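Local coordinates for UDP-N-acetylglucosamine 4,6-dehydratase (Vibrio fischeri, PDB 3PVZ), which binds NAD and is probably a lyase that removes water from UDP-N-acetylglucosamine, at residues K53-K57 against R58-K62; R136-D139 against V140-N144; K147-Q150 against Q151-A155; S120-H124 against V125-K129. One frame throughout, in Å; residues are numbered along the deposited sequence.

Contact 1: K53-K57 against R58-K62; sequences KEIFK and RNPQK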
loop_
_atom_site.group_PDB
_atom_site.type_symbol
_atom_site.label_atom_id
_atom_site.label_comp_id
_atom_site.label_asym_id
_atom_site.label_seq_id
_atom_site.Cartn_x
_atom_site.Cartn_y
_atom_site.Cartn_z
ATOM N N LYS A 53 -9.789 15.037 -3.597
ATOM C CA LYS A 53 -10.004 15.933 -4.739
ATOM C C LYS A 53 -11.348 16.652 -4.584
ATOM O O LYS A 53 -11.392 17.856 -4.714
ATOM C CB LYS A 53 -9.951 15.170 -6.017
ATOM C CG LYS A 53 -8.564 14.605 -6.234
ATOM C CD LYS A 53 -8.296 14.271 -7.650
ATOM C CE LYS A 53 -9.032 13.045 -8.066
ATOM N NZ LYS A 53 -8.673 12.708 -9.496
ATOM N N GLU A 54 -12.414 15.948 -4.236
ATOM C CA GLU A 54 -13.658 16.652 -4.006
ATOM C C GLU A 54 -13.542 17.773 -3.000
ATOM O O GLU A 54 -14.191 18.786 -3.142
ATOM C CB GLU A 54 -14.810 15.715 -3.607
ATOM C CG GLU A 54 -15.233 14.799 -4.693
ATOM C CD GLU A 54 -15.743 15.537 -5.909
ATOM O OE1 GLU A 54 -16.732 16.271 -5.753
ATOM O OE2 GLU A 54 -15.211 15.339 -7.015
ATOM N N ILE A 55 -12.714 17.613 -2.000
ATOM C CA ILE A 55 -12.522 18.642 -0.994
ATOM C C ILE A 55 -11.637 19.752 -1.586
ATOM O O ILE A 55 -11.978 20.940 -1.564
ATOM C CB ILE A 55 -11.891 18.047 0.328
ATOM C CG1 ILE A 55 -12.808 16.989 0.917
ATOM C CG2 ILE A 55 -11.524 19.181 1.320
ATOM C CD1 ILE A 55 -12.271 16.282 2.258
ATOM N N PHE A 56 -10.504 19.350 -2.143
ATOM C CA PHE A 56 -9.534 20.303 -2.636
ATOM C C PHE A 56 -10.123 21.328 -3.635
ATOM O O PHE A 56 -9.798 22.507 -3.577
ATOM C CB PHE A 56 -8.371 19.556 -3.290
ATOM C CG PHE A 56 -7.199 20.437 -3.585
ATOM C CD1 PHE A 56 -7.168 21.180 -4.729
ATOM C CD2 PHE A 56 -6.153 20.554 -2.694
ATOM C CE1 PHE A 56 -6.109 22.018 -4.996
ATOM C CE2 PHE A 56 -5.055 21.390 -2.975
ATOM C CZ PHE A 56 -5.058 22.118 -4.148
ATOM N N LYS A 57 -10.956 20.875 -4.558
ATOM C CA LYS A 57 -11.485 21.732 -5.621
ATOM C C LYS A 57 -12.483 22.751 -5.067
ATOM O O LYS A 57 -12.843 23.704 -5.765
ATOM C CB LYS A 57 -12.149 20.863 -6.715
ATOM C CG LYS A 57 -13.407 20.120 -6.320
ATOM C CD LYS A 57 -14.187 19.515 -7.523
ATOM C CE LYS A 57 -13.723 18.117 -7.887
ATOM N NZ LYS A 57 -14.678 17.387 -8.867
ATOM N N ARG A 58 -12.954 22.532 -3.834
ATOM C CA ARG A 58 -13.865 23.475 -3.170
ATOM C C ARG A 58 -13.144 24.377 -2.146
ATOM O O ARG A 58 -13.780 24.963 -1.237
ATOM C CB ARG A 58 -14.971 22.691 -2.496
ATOM C CG ARG A 58 -15.930 22.077 -3.567
ATOM C CD ARG A 58 -17.021 21.316 -2.959
ATOM N NE ARG A 58 -17.952 20.840 -3.974
ATOM C CZ ARG A 58 -17.859 19.660 -4.626
ATOM N NH1 ARG A 58 -16.867 18.788 -4.393
ATOM N NH2 ARG A 58 -18.766 19.346 -5.542
ATOM N N ASN A 59 -11.815 24.424 -2.288
ATOM C CA ASN A 59 -10.940 25.414 -1.666
ATOM C C ASN A 59 -10.994 25.441 -0.133
ATOM O O ASN A 59 -11.404 26.425 0.434
ATOM C CB ASN A 59 -11.269 26.785 -2.236
ATOM C CG ASN A 59 -10.362 27.858 -1.723
ATOM O OD1 ASN A 59 -9.156 27.641 -1.559
ATOM N ND2 ASN A 59 -10.948 29.007 -1.363
ATOM N N PRO A 60 -10.591 24.352 0.516
ATOM C CA PRO A 60 -10.712 24.144 1.944
ATOM C C PRO A 60 -9.700 24.962 2.774
ATOM O O PRO A 60 -8.587 25.236 2.294
ATOM C CB PRO A 60 -10.330 22.701 2.112
ATOM C CG PRO A 60 -9.334 22.442 1.029
ATOM C CD PRO A 60 -9.846 23.255 -0.142
ATOM N N GLN A 61 -10.036 25.230 4.045
ATOM C CA GLN A 61 -9.168 26.049 4.896
ATOM C C GLN A 61 -7.924 25.244 5.204
ATOM O O GLN A 61 -6.799 25.743 5.239
ATOM C CB GLN A 61 -9.901 26.414 6.167
ATOM C CG GLN A 61 -10.051 27.833 6.597
ATOM C CD GLN A 61 -10.821 27.843 7.944
ATOM O OE1 GLN A 61 -10.580 26.995 8.697
ATOM N NE2 GLN A 61 -11.746 28.747 8.180
ATOM N N LYS A 62 -8.132 23.957 5.403
ATOM C CA LYS A 62 -7.119 23.020 5.884
ATOM C C LYS A 62 -7.501 21.640 5.345
ATOM O O LYS A 62 -8.658 21.226 5.467
ATOM C CB LYS A 62 -7.047 23.009 7.416
ATOM C CG LYS A 62 -5.876 22.189 7.947
ATOM C CD LYS A 62 -5.792 22.211 9.432
ATOM C CE LYS A 62 -4.560 21.441 9.961
ATOM N NZ LYS A 62 -4.689 21.340 11.454
HETATM O O HOH W 1 -18.119 17.168 -7.553
#

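Contact 2: R136-D139 against V140-N144; sequences RMID and VNVFN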
loop_
_atom_site.group_PDB
_atom_site.type_symbol
_atom_site.label_atom_id
_atom_site.label_comp_id
_atom_site.label_asym_id
_atom_site.label_seq_id
_atom_site.Cartn_x
_atom_site.Cartn_y
_atom_site.Cartn_z
ATOM N N ARG A 136 -3.381 -8.015 11.228
ATOM C CA ARG A 136 -3.164 -6.674 10.730
ATOM C C ARG A 136 -4.475 -6.023 10.265
ATOM O O ARG A 136 -4.670 -4.848 10.420
ATOM C CB ARG A 136 -2.112 -6.644 9.604
ATOM C CG ARG A 136 -1.926 -5.244 9.085
ATOM C CD ARG A 136 -0.866 -5.096 8.026
ATOM N NE ARG A 136 -0.900 -3.723 7.540
ATOM C CZ ARG A 136 -0.780 -3.351 6.266
ATOM N NH1 ARG A 136 -0.627 -4.229 5.294
ATOM N NH2 ARG A 136 -0.888 -2.089 5.942
HETATM N N MSE A 137 -5.341 -6.809 9.659
HETATM C CA MSE A 137 -6.615 -6.340 9.133
HETATM C C MSE A 137 -7.482 -5.911 10.290
HETATM O O MSE A 137 -8.222 -4.970 10.197
HETATM C CB MSE A 137 -7.286 -7.494 8.305
HETATM C CG MSE A 137 -8.802 -7.517 8.308
HETATM SE SE MSE A 137 -9.608 -8.991 7.286
HETATM C CE MSE A 137 -9.368 -7.916 5.620
ATOM N N ILE A 138 -7.394 -6.632 11.392
ATOM C CA ILE A 138 -8.132 -6.262 12.596
ATOM C C ILE A 138 -7.583 -4.940 13.155
ATOM O O ILE A 138 -8.362 -4.097 13.602
ATOM C CB ILE A 138 -8.046 -7.347 13.685
ATOM C CG1 ILE A 138 -8.886 -8.563 13.305
ATOM C CG2 ILE A 138 -8.517 -6.800 15.019
ATOM C CD1 ILE A 138 -8.501 -9.768 14.109
ATOM N N ASP A 139 -6.265 -4.761 13.101
ATOM C CA ASP A 139 -5.618 -3.561 13.654
ATOM C C ASP A 139 -5.959 -2.352 12.821
ATOM O O ASP A 139 -6.340 -1.284 13.372
ATOM C CB ASP A 139 -4.083 -3.700 13.729
ATOM C CG ASP A 139 -3.617 -4.448 14.961
ATOM O OD1 ASP A 139 -4.394 -4.510 15.940
ATOM O OD2 ASP A 139 -2.464 -4.983 14.957
ATOM N N VAL A 140 -5.847 -2.523 11.497
ATOM C CA VAL A 140 -6.166 -1.448 10.550
ATOM C C VAL A 140 -7.673 -1.178 10.491
ATOM O O VAL A 140 -8.080 -0.017 10.488
ATOM C CB VAL A 140 -5.652 -1.728 9.147
ATOM C CG1 VAL A 140 -6.186 -0.648 8.173
ATOM C CG2 VAL A 140 -4.127 -1.787 9.114
ATOM N N ASN A 141 -8.517 -2.219 10.455
ATOM C CA ASN A 141 -9.907 -1.941 10.207
ATOM C C ASN A 141 -10.630 -1.649 11.534
ATOM O O ASN A 141 -11.520 -0.833 11.528
ATOM C CB ASN A 141 -10.657 -3.062 9.459
ATOM C CG ASN A 141 -10.153 -3.333 8.042
ATOM O OD1 ASN A 141 -9.386 -2.567 7.424
ATOM N ND2 ASN A 141 -10.608 -4.476 7.509
ATOM N N VAL A 142 -10.272 -2.292 12.644
ATOM C CA VAL A 142 -10.990 -2.053 13.930
ATOM C C VAL A 142 -10.269 -1.024 14.836
ATOM O O VAL A 142 -10.768 0.097 15.045
ATOM C CB VAL A 142 -11.237 -3.369 14.691
ATOM C CG1 VAL A 142 -12.094 -3.151 15.951
ATOM C CG2 VAL A 142 -11.903 -4.413 13.748
ATOM N N PHE A 143 -9.074 -1.378 15.301
ATOM C CA PHE A 143 -8.386 -0.602 16.322
ATOM C C PHE A 143 -7.875 0.763 15.909
ATOM O O PHE A 143 -7.979 1.699 16.681
ATOM C CB PHE A 143 -7.315 -1.451 17.002
ATOM C CG PHE A 143 -7.902 -2.592 17.805
ATOM C CD1 PHE A 143 -8.720 -2.331 18.907
ATOM C CD2 PHE A 143 -7.713 -3.896 17.417
ATOM C CE1 PHE A 143 -9.297 -3.362 19.590
ATOM C CE2 PHE A 143 -8.272 -4.935 18.126
ATOM C CZ PHE A 143 -9.061 -4.676 19.191
ATOM N N ASN A 144 -7.381 0.910 14.689
ATOM C CA ASN A 144 -6.970 2.207 14.180
ATOM C C ASN A 144 -8.177 3.112 14.059
ATOM O O ASN A 144 -8.094 4.350 14.245
ATOM C CB ASN A 144 -6.335 2.087 12.794
ATOM C CG ASN A 144 -4.906 1.536 12.836
ATOM O OD1 ASN A 144 -4.368 1.198 13.896
ATOM N ND2 ASN A 144 -4.290 1.416 11.659
#

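Contact 3: K147-Q150 against Q151-A155; sequences KTIQ and QSIDA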
loop_
_atom_site.group_PDB
_atom_site.type_symbol
_atom_site.label_atom_id
_atom_site.label_comp_id
_atom_site.label_asym_id
_atom_site.label_seq_id
_atom_site.Cartn_x
_atom_site.Cartn_y
_atom_site.Cartn_z
ATOM N N LYS A 147 -9.224 4.199 17.669
ATOM C CA LYS A 147 -8.266 5.188 18.164
ATOM C C LYS A 147 -8.393 6.563 17.485
ATOM O O LYS A 147 -8.363 7.579 18.151
ATOM C CB LYS A 147 -6.811 4.675 18.040
ATOM C CG LYS A 147 -5.752 5.714 18.544
ATOM C CD LYS A 147 -4.346 5.293 18.229
ATOM C CE LYS A 147 -4.008 5.487 16.737
ATOM N NZ LYS A 147 -2.536 5.101 16.552
ATOM N N THR A 148 -8.485 6.610 16.166
ATOM C CA THR A 148 -8.530 7.900 15.450
ATOM C C THR A 148 -9.890 8.596 15.753
ATOM O O THR A 148 -9.999 9.798 15.788
ATOM C CB THR A 148 -8.364 7.718 13.969
ATOM O OG1 THR A 148 -9.319 6.754 13.504
ATOM C CG2 THR A 148 -6.865 7.256 13.548
ATOM N N ILE A 149 -10.934 7.836 15.961
ATOM C CA ILE A 149 -12.170 8.449 16.481
ATOM C C ILE A 149 -11.945 9.097 17.878
ATOM O O ILE A 149 -12.347 10.256 18.107
ATOM C CB ILE A 149 -13.362 7.466 16.558
ATOM C CG1 ILE A 149 -13.689 6.924 15.157
ATOM C CG2 ILE A 149 -14.621 8.198 17.081
ATOM C CD1 ILE A 149 -14.624 5.736 15.176
ATOM N N GLN A 150 -11.287 8.384 18.785
ATOM C CA GLN A 150 -11.012 8.924 20.132
ATOM C C GLN A 150 -10.144 10.181 20.048
ATOM O O GLN A 150 -10.418 11.189 20.707
ATOM C CB GLN A 150 -10.371 7.858 21.061
ATOM C CG GLN A 150 -10.151 8.376 22.476
ATOM C CD GLN A 150 -11.489 8.561 23.216
ATOM O OE1 GLN A 150 -12.281 7.667 23.215
ATOM N NE2 GLN A 150 -11.738 9.731 23.788
ATOM N N GLN A 151 -9.149 10.179 19.129
ATOM C CA GLN A 151 -8.310 11.326 18.956
ATOM C C GLN A 151 -9.121 12.487 18.365
ATOM O O GLN A 151 -8.832 13.657 18.619
ATOM C CB GLN A 151 -7.130 10.971 18.056
ATOM C CG GLN A 151 -6.243 9.927 18.635
ATOM C CD GLN A 151 -5.187 9.496 17.664
ATOM O OE1 GLN A 151 -5.418 9.448 16.455
ATOM N NE2 GLN A 151 -4.038 9.160 18.178
ATOM N N SER A 152 -10.108 12.177 17.551
ATOM C CA SER A 152 -10.979 13.202 17.012
ATOM C C SER A 152 -11.909 13.816 18.107
ATOM O O SER A 152 -12.098 15.051 18.132
ATOM C CB SER A 152 -11.810 12.615 15.874
ATOM O OG SER A 152 -10.983 12.162 14.805
ATOM N N ILE A 153 -12.479 12.988 18.985
ATOM C CA ILE A 153 -13.259 13.482 20.149
ATOM C C ILE A 153 -12.387 14.382 21.014
ATOM O O ILE A 153 -12.784 15.459 21.368
ATOM C CB ILE A 153 -13.751 12.348 21.029
ATOM C CG1 ILE A 153 -14.759 11.474 20.251
ATOM C CG2 ILE A 153 -14.411 12.881 22.330
ATOM C CD1 ILE A 153 -14.655 10.021 20.593
ATOM N N ASP A 154 -11.163 13.949 21.295
ATOM C CA ASP A 154 -10.238 14.701 22.156
ATOM C C ASP A 154 -9.901 16.084 21.602
ATOM O O ASP A 154 -9.661 17.021 22.357
ATOM C CB ASP A 154 -8.950 13.890 22.416
ATOM C CG ASP A 154 -9.209 12.611 23.250
ATOM O OD1 ASP A 154 -10.315 12.441 23.827
ATOM O OD2 ASP A 154 -8.302 11.755 23.309
ATOM N N ALA A 155 -9.894 16.222 20.283
ATOM C CA ALA A 155 -9.554 17.505 19.685
ATOM C C ALA A 155 -10.797 18.333 19.394
ATOM O O ALA A 155 -10.693 19.401 18.819
ATOM C CB ALA A 155 -8.732 17.284 18.381
#

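Contact 4: S120-H124 against V125-K129; sequences SALKH and VRSEK. With NAD (nicotinamide-adenine-dinucleotide), chain E.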
loop_
_atom_site.group_PDB
_atom_site.type_symbol
_atom_site.label_atom_id
_atom_site.label_comp_id
_atom_site.label_asym_id
_atom_site.label_seq_id
_atom_site.Cartn_x
_atom_site.Cartn_y
_atom_site.Cartn_z
ATOM N N SER A 120 -9.058 4.421 5.077
ATOM C CA SER A 120 -7.954 3.467 5.152
ATOM C C SER A 120 -8.541 2.109 5.525
ATOM O O SER A 120 -9.541 2.053 6.223
ATOM C CB SER A 120 -6.910 3.932 6.158
ATOM O OG SER A 120 -7.341 3.657 7.493
ATOM N N ALA A 121 -7.895 1.046 5.082
ATOM C CA ALA A 121 -8.366 -0.355 5.290
ATOM C C ALA A 121 -7.406 -1.340 4.710
ATOM O O ALA A 121 -6.584 -0.985 3.865
ATOM C CB ALA A 121 -9.716 -0.624 4.632
ATOM N N LEU A 122 -7.551 -2.578 5.181
ATOM C CA LEU A 122 -7.201 -3.758 4.418
ATOM C C LEU A 122 -8.512 -4.324 3.926
ATOM O O LEU A 122 -9.427 -4.517 4.740
ATOM C CB LEU A 122 -6.493 -4.826 5.271
ATOM C CG LEU A 122 -4.988 -4.835 5.101
ATOM C CD1 LEU A 122 -4.418 -3.645 5.898
ATOM C CD2 LEU A 122 -4.417 -6.160 5.569
ATOM N N LYS A 123 -8.609 -4.543 2.608
ATOM C CA LYS A 123 -9.893 -4.845 1.987
ATOM C C LYS A 123 -9.953 -6.158 1.210
ATOM O O LYS A 123 -11.054 -6.569 0.877
ATOM C CB LYS A 123 -10.352 -3.695 1.061
ATOM C CG LYS A 123 -9.459 -3.499 -0.189
ATOM C CD LYS A 123 -10.118 -2.676 -1.272
ATOM C CE LYS A 123 -9.141 -2.432 -2.445
ATOM N NZ LYS A 123 -9.766 -1.510 -3.488
ATOM N N HIS A 124 -8.807 -6.805 0.921
ATOM C CA HIS A 124 -8.793 -8.034 0.118
ATOM C C HIS A 124 -9.184 -9.244 0.926
ATOM O O HIS A 124 -8.598 -9.539 1.964
ATOM C CB HIS A 124 -7.439 -8.234 -0.566
ATOM C CG HIS A 124 -7.234 -7.290 -1.696
ATOM N ND1 HIS A 124 -7.710 -7.543 -2.961
ATOM C CD2 HIS A 124 -6.703 -6.041 -1.729
ATOM C CE1 HIS A 124 -7.464 -6.496 -3.734
ATOM N NE2 HIS A 124 -6.842 -5.575 -3.012
ATOM N N VAL A 125 -10.211 -9.931 0.449
ATOM C CA VAL A 125 -10.780 -11.103 1.131
ATOM C C VAL A 125 -9.684 -12.129 1.504
ATOM O O VAL A 125 -9.709 -12.709 2.582
ATOM C CB VAL A 125 -11.906 -11.727 0.244
ATOM C CG1 VAL A 125 -12.290 -13.146 0.725
ATOM C CG2 VAL A 125 -13.094 -10.797 0.228
ATOM N N ARG A 126 -8.715 -12.282 0.608
ATOM C CA ARG A 126 -7.590 -13.192 0.775
ATOM C C ARG A 126 -6.652 -12.785 1.910
ATOM O O ARG A 126 -5.805 -13.553 2.321
ATOM C CB ARG A 126 -6.802 -13.246 -0.538
ATOM C CG ARG A 126 -6.258 -11.872 -1.012
ATOM C CD ARG A 126 -6.672 -11.562 -2.465
ATOM N NE ARG A 126 -7.752 -10.579 -2.559
ATOM C CZ ARG A 126 -9.050 -10.878 -2.507
ATOM N NH1 ARG A 126 -9.436 -12.139 -2.392
ATOM N NH2 ARG A 126 -9.973 -9.921 -2.585
ATOM N N SER A 127 -6.807 -11.568 2.428
ATOM C CA SER A 127 -6.001 -11.142 3.561
ATOM C C SER A 127 -6.351 -11.974 4.795
ATOM O O SER A 127 -5.748 -11.825 5.849
ATOM C CB SER A 127 -6.131 -9.629 3.807
ATOM O OG SER A 127 -5.431 -8.901 2.788
ATOM N N GLU A 128 -7.319 -12.865 4.636
ATOM C CA GLU A 128 -7.628 -13.910 5.597
ATOM C C GLU A 128 -6.702 -15.105 5.656
ATOM O O GLU A 128 -6.844 -15.908 6.571
ATOM C CB GLU A 128 -8.960 -14.537 5.209
ATOM C CG GLU A 128 -10.086 -14.077 5.985
ATOM C CD GLU A 128 -11.331 -14.806 5.556
ATOM O OE1 GLU A 128 -11.347 -16.054 5.670
ATOM O OE2 GLU A 128 -12.276 -14.116 5.120
ATOM N N LYS A 129 -5.872 -15.293 4.633
ATOM C CA LYS A 129 -5.061 -16.519 4.469
ATOM C C LYS A 129 -4.485 -17.009 5.760
ATOM O O LYS A 129 -4.596 -18.167 6.110
ATOM C CB LYS A 129 -3.824 -16.232 3.596
ATOM C CG LYS A 129 -4.027 -16.345 2.086
ATOM C CD LYS A 129 -2.778 -15.892 1.276
ATOM C CE LYS A 129 -1.955 -14.758 1.870
ATOM N NZ LYS A 129 -0.881 -15.200 2.901
HETATM P PA NAD E . -7.608 1.136 -1.244
HETATM O O1A NAD E . -6.787 -0.104 -1.093
HETATM O O2A NAD E . -7.366 1.755 -2.587
HETATM O O5B NAD E . -7.063 2.312 -0.323
HETATM C C5B NAD E . -6.929 2.002 1.081
HETATM C C4B NAD E . -5.876 3.011 1.552
HETATM O O4B NAD E . -5.609 2.904 2.935
HETATM C C3B NAD E . -4.530 2.772 0.796
HETATM O O3B NAD E . -4.063 3.960 0.190
HETATM C C2B NAD E . -3.595 2.278 1.925
HETATM O O2B NAD E . -2.212 2.514 1.691
HETATM C C1B NAD E . -4.225 3.069 3.095
HETATM N N9A NAD E . -3.854 2.485 4.376
HETATM C C8A NAD E . -4.021 1.213 4.766
HETATM N N7A NAD E . -3.527 1.018 5.945
HETATM C C5A NAD E . -3.091 2.233 6.397
HETATM C C6A NAD E . -2.468 2.674 7.561
HETATM N N6A NAD E . -2.290 1.755 8.566
HETATM N N1A NAD E . -2.115 3.949 7.690
HETATM C C2A NAD E . -2.318 4.813 6.701
HETATM N N3A NAD E . -2.877 4.431 5.580
HETATM C C4A NAD E . -3.271 3.178 5.398
HETATM O O3 NAD E . -9.148 0.783 -0.940
HETATM P PN NAD E . -10.319 1.710 -1.592
HETATM O O1N NAD E . -10.825 1.075 -2.876
HETATM O O2N NAD E . -10.092 3.157 -1.748
HETATM O O5D NAD E . -11.538 1.342 -0.539
HETATM C C5D NAD E . -11.427 2.087 0.665
HETATM C C4D NAD E . -12.554 1.668 1.617
HETATM O O4D NAD E . -13.814 1.551 0.884
HETATM C C3D NAD E . -12.269 0.259 2.182
HETATM O O3D NAD E . -12.856 0.047 3.486
HETATM C C2D NAD E . -13.048 -0.660 1.214
HETATM O O2D NAD E . -13.395 -1.919 1.809
HETATM C C1D NAD E . -14.297 0.180 0.951
HETATM N N1N NAD E . -14.998 -0.223 -0.278
HETATM C C2N NAD E . -14.345 -0.132 -1.443
HETATM C C3N NAD E . -14.959 -0.481 -2.628
HETATM C C7N NAD E . -14.248 -0.415 -3.916
HETATM O O7N NAD E . -14.859 -0.825 -4.900
HETATM N N7N NAD E . -12.988 0.031 -4.033
HETATM C C4N NAD E . -16.299 -0.941 -2.604
HETATM C C5N NAD E . -16.944 -1.006 -1.381
HETATM C C6N NAD E . -16.263 -0.648 -0.216
#

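Contact 1: K53-K57 against R58-K62
Backbone amides of Arg58 and Asn59 turn back onto carbonyls near the C-terminal end of the helix that holds Lys53-Phe56: Arg58 N bonds Ile55 O at 2.9 Å, and Asn59 N bonds Phe56 O at 3.1 Å. The second bond closes a type I beta turn from Phe56 to Asn59. With phi and psi both positive, Asn59 then swings the chain toward strand 62-66, which completes the beta-alpha-beta crossover from strand 37-41 in the Rossmann-type core. The Arg58 side chain, extended from CG to NE, runs beside Glu54 and points the same way. Arg58 NH1 makes two bonds to Glu54, one to its O at 3.0 Å and one to its OE1 at 2.9 Å. The latter is almost straight (177°) and lies in the guanidinium plane, yet it meets the carboxylate from above, the two flat groups being turned 57° apart. Glu54 comes within range because its chain bends at chi2 (-61°). Lys57 NZ grips the other oxygen, Glu54 OE2, so the buried carboxylate lies between two cations, which would favour its ionised form. Arg58 has a second anionic partner, since NE is salt-bridged to Glu26 of helix 19-34; Ile22, Leu29 and Val33 of that helix also pack on the Arg58 side chain. Beyond the turn Pro60 crosses Ile55 at about a right angle, with Pro60 CB 3.8 Å from Ile55 CG2.

Contact 2: R136-D139 against V140-N144
Ile138 and Asp139 mark the place where helix 131-154 widens by a pi-type turn over Val140-Phe143. Ile138 O accepts two amides, Val142 N at 2.8 Å and the more distant Phe143 N at 3.3 Å. One step on, Asn144 N bonds Asp139 O at 2.8 Å, five residues back and nearly along the C=O axis (174°). The buried side is tight. Asn141 CB sits 3.2 Å from Met137 O, beside the selenomethionine side chain. The Asn141 amide is fixed at both ends by bonds elsewhere, OD1 to Leu122 N and ND2 to Ser178 OG. With CG1 of Val140 anti to its backbone N (chi1 173°), CG2 falls beside that N and lies 3.4 Å from Arg136 O. Phe143 lies alongside Ile138, with Phe143 CE2 3.6 Å from Ile138 CG2. Packing is looser at partly exposed Asp139, whose OD1 only approaches Phe143 CD2 at 3.7 Å, and at Arg136, whose side chain comes no nearer than 4.1 Å to Val140 CG2. Asp139 OD1 is salt-bridged to Lys365, and Arg136 NH1 bonds Ala95 O and Ile68 O of the second subunit. Val140 and Asn144 touch NAD. The helix is thus wedged between helix 174-189, met by residues 137, 141 and 142, and helices 351-367 and 372-382, which pack on Ile138; Phe143 also rests on helix 351-367.

Contact 3: K147-Q150 against Q151-A155
Ser152 binds Thr148 O twice, through its backbone N at 3.0 Å and its hydroxyl OG at 2.7 Å, the two donors arriving from opposite faces of the carbonyl plane. The hydroxyl can do so because OG stands anti to its own carbonyl carbon (chi1 -62°), where it points back down the helix and donates to the carbonyl one turn earlier. On the partly exposed flank, Gln150 bends at chi2 (70°) after leaving anti to its backbone N, and this kink carries its amide along the helix to Asp154. Gln150 NE2 donates to Asp154 OD1 at 3.1 Å, on the syn side but well tilted from the carboxylate plane. Gln151 is extended beyond CG and lies across Lys147, with Gln151 NE2 3.9 Å from Lys147 CG; both side chains end at Asp104 OD1, which joins them to helix 101-109, and Lys147 NZ also bonds Ile98 O. Ile153 curls its CD1 back to 3.4 Å from Ile149 O and 4.0 Å from Ile149 CG2, the pair packing near Ile193. Thr148 OG1 bonds Asn144 O within the helix and Tyr160 OH outside it. Such i to i+4 side-chain pairs, and a serine hydroxyl bonded to the carbonyl four residues earlier, are common in alpha-helices, here the final turns of a Rossmann-fold helix that leads through a short loop into strand 159-163.

Contact 4: S120-H124 against V125-K129
His124 O accepts Ser127 N at 2.7 Å, the N-H coming from above the carbonyl plane and closing the first turn of the short 3-10 segment 125-128. Ser127 OG turns back toward the same residue but is bonded to Glu70 of the second subunit, whose carboxylate also accepts His124 N through OE1 and Lys123 N through OE2; one foreign side chain thus pins three groups of this loop. NE2 of the His124 imidazole bonds Asn71 OD1 of the second subunit. In one of two Arg126 conformers, and so less surely, Arg126 NE donates to His124 ND1 at 3.1 Å and NH2 adds a weak bond. Ring and guanidinium planes then stand 74° apart, with NE near the ring edge. The loop follows strand 115-118 of the Rossmann-type sheet and runs along the dinucleotide, as expected where a nucleotide-binding fold receives NAD at the ends of its parallel strands. Ser120 CA lies 3.3 Å from the ribose oxygen O4B of NAD, and Ala121 CB sits 3.4 Å from O3D of the other ribose. Lys123 leaves its backbone with CG between N and the carbonyl carbon (chi1 67°) and is extended from there, which sends NZ over the pyrophosphate. Lys123 NZ donates to O1N of NAD at 2.9 Å and also bonds the backbone oxygen of Asp207. Leu122, turned the other way, places CD2 4.0 Å from Ser127 OG.

How the contacts relate
From the N terminus, contact 1 comes first, bringing the chain out of helix 46-56 into strand 62-66. Contact 4 follows strand 115-118 and lies on the opposite side of the chain's centre, about 30 Å from contact 1 between centres. Contacts 2 and 3 then occupy successive turns of helix 131-154, their centres about 16 Å apart. Each closes only a local turn, and the four run in series without nesting or crossing. Contacts 4 and 2 meet directly where Ala121 and Leu122 pack against the helix, and both reach the second subunit. The cofactor loop is thereby joined to helix 131-154, whose far end, contact 3, leads toward strand 159-163.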